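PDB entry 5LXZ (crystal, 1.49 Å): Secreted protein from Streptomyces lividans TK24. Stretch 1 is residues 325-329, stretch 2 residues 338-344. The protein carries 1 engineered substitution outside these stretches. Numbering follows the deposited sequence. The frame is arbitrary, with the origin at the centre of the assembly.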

# COMPACT_ATOMS: atom_id res chain seq x y z
N ARG A 325 0.62 -14.80 -6.44
CA ARG A 325 -0.43 -14.72 -5.49
C ARG A 325 -0.12 -15.51 -4.24
O ARG A 325 -0.91 -15.47 -3.29
N THR A 326 0.97 -16.26 -4.24
CA THR A 326 1.30 -17.08 -3.04
C THR A 326 2.35 -16.33 -2.21
O THR A 326 3.35 -15.89 -2.78
N PRO A 327 2.17 -16.22 -0.89
CA PRO A 327 3.25 -15.66 -0.05
C PRO A 327 4.54 -16.43 -0.23
O PRO A 327 4.57 -17.61 -0.50
N GLY A 328 5.65 -15.74 -0.02
CA GLY A 328 6.92 -16.43 -0.10
C GLY A 328 8.10 -15.50 0.10
O GLY A 328 7.97 -14.32 0.29
N VAL A 329 9.26 -16.12 0.00
CA VAL A 329 10.54 -15.45 0.20
C VAL A 329 11.25 -15.37 -1.14
O VAL A 329 11.49 -16.39 -1.82
N THR A 338 10.60 -18.88 -2.97
CA THR A 338 10.23 -20.05 -2.20
C THR A 338 8.91 -19.75 -1.48
O THR A 338 8.85 -18.86 -0.63
N LYS A 339 7.85 -20.49 -1.84
CA LYS A 339 6.52 -20.24 -1.27
C LYS A 339 6.49 -20.59 0.19
O LYS A 339 7.17 -21.54 0.63
N VAL A 340 5.72 -19.83 0.95
CA VAL A 340 5.49 -20.03 2.36
C VAL A 340 4.05 -20.54 2.50
O VAL A 340 3.11 -19.83 2.14
N PRO A 341 3.87 -21.78 3.03
CA PRO A 341 2.54 -22.39 3.16
C PRO A 341 1.75 -21.89 4.36
O PRO A 341 2.27 -21.13 5.22
N GLY A 342 0.50 -22.32 4.43
CA GLY A 342 -0.30 -22.17 5.61
C GLY A 342 -1.27 -21.01 5.69
O GLY A 342 -2.00 -20.92 6.65
N MET A 343 -1.23 -20.12 4.71
CA MET A 343 -2.10 -18.96 4.71
C MET A 343 -3.60 -19.33 4.65
O MET A 343 -4.07 -19.84 3.64
N SER A 344 -4.32 -19.01 5.72
CA SER A 344 -5.78 -19.08 5.71
C SER A 344 -6.34 -18.01 4.84
O SER A 344 -5.76 -16.92 4.75

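Packing between residues 325-329 and 338-344 of the Streptomyces lividans secreted protein, two stretches of one chain that together bury 379 Å² against each other. The backbone sets the frame: antiparallel strands pair Val329 with Thr338 as a hydrogen-bonded couple (CA to CA 5.2 Å) and Gly328 with Lys339 as a non-hydrogen-bonded one (CA to CA 4.0 Å). Val329 N donates to Thr338 O (2.8 Å) and Thr338 N donates to Val329 O (2.9 Å), both at 167°. Just past the Gly328-Lys339 pair, Val340 N donates to Pro327 O (2.9 Å, 172°), so the ladder runs one rung beyond the residues in strand conformation. The same carbonyl also receives a CA-H...O contact from Lys339, with CA 3.4 Å from Pro327 O.

Apolar side chains fill two separate places. Pro327, buried and with the largest area covered by the other stretch, points its CA-to-CB bond toward that stretch; its ring is C-gamma exo, and CG lies 3.9 Å from Met343 CE. Met343 also points toward its partner, with chi1 t, chi2 p and chi3 p, a folded conformation that leaves its terminal methyl against the proline ring. The second place belongs to the valines. Val329 and Val340 are both t at chi1, and their CG2 methyls meet at 4.1 Å, a loose van der Waals contact between Val329 CG2 and Val340 CG2. Val340 leaves its backbone sideways and is buried, whereas Val329 remains partly exposed on the same face of the sheet as Thr338.

At the margin, Thr326 points toward the other stretch in the m rotamer and lays its methyl on the lysine chain, Thr326 CG2 to Lys339 CG 3.8 Å. Lys339 leaves sideways, m at chi1 and t at chi2 and chi3 before turning to p at chi4. Its contact with Thr326 is therefore made by the aliphatic part of the chain, while NZ lies farther out; the residue is exposed and also touches a crystal neighbour.

The polar link outside the backbone is a water. Water 1 donates to Val329 O (water O to Val329 O 2.8 Å) and is hydrogen-bonded to Thr338 OG1 (water O to Thr338 OG1 2.8 Å), with Thr338 at chi1 m. Val329 O thus accepts from both Thr338 N and the water, and the threonine side chain joins the opposing strand through solvent.

Gly328 has no side chain, and the close approach depends on that: its CA is 3.1 Å from Thr338 O, and a CB in ideal position would clash with that oxygen, at 2.6 Å from Thr338 O, and sit tight against Lys339, at 3.1 Å from Lys339 CA. Pro341, C-gamma endo, points away. Gly342 makes no contact across the stretches, nor do Arg325 and Ser344, both m at chi1, whose polar side-chain atoms are hydrogen-bonded elsewhere in the structure.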

# COMPACT_ATOMS: atom_id res chain seq x y z
CB ARG A 325 -1.76 -15.19 -6.11
CG ARG A 325 -2.17 -14.36 -7.27
CD ARG A 325 -2.85 -13.12 -6.81
NE ARG A 325 -3.42 -12.39 -7.95
CZ ARG A 325 -4.30 -11.40 -7.81
NH1 ARG A 325 -4.80 -11.13 -6.64
NH2 ARG A 325 -4.74 -10.76 -8.90
CB THR A 326 1.89 -18.43 -3.46
OG1 THR A 326 0.97 -19.07 -4.38
CG2 THR A 326 2.01 -19.33 -2.27
CB PRO A 327 2.75 -15.85 1.37
CG PRO A 327 1.29 -16.04 1.26
CD PRO A 327 1.04 -16.70 -0.06
CB VAL A 329 11.40 -16.25 1.18
CG1 VAL A 329 12.80 -15.69 1.30
CG2 VAL A 329 10.75 -16.26 2.57
CB THR A 338 11.31 -20.40 -1.20
OG1 THR A 338 12.58 -20.57 -1.86
CG2 THR A 338 10.99 -21.74 -0.51
CB LYS A 339 5.51 -21.05 -2.05
CG LYS A 339 5.38 -20.51 -3.46
CD LYS A 339 4.47 -21.38 -4.32
CE LYS A 339 4.20 -20.75 -5.68
NZ LYS A 339 5.33 -20.97 -6.61
CB VAL A 340 5.75 -18.75 3.21
CG1 VAL A 340 5.33 -18.91 4.66
CG2 VAL A 340 7.24 -18.39 3.17
CB PRO A 341 2.92 -23.85 3.36
CG PRO A 341 4.16 -23.81 4.15
CD PRO A 341 4.91 -22.63 3.58
CB MET A 343 -1.77 -18.03 3.54
CG MET A 343 -2.69 -16.82 3.42
SD MET A 343 -2.51 -15.57 4.69
CE MET A 343 -0.93 -14.84 4.17
CB SER A 344 -6.34 -18.95 7.08
OG SER A 344 -6.01 -20.10 7.83
O HOH W 1 13.78 -18.06 -1.81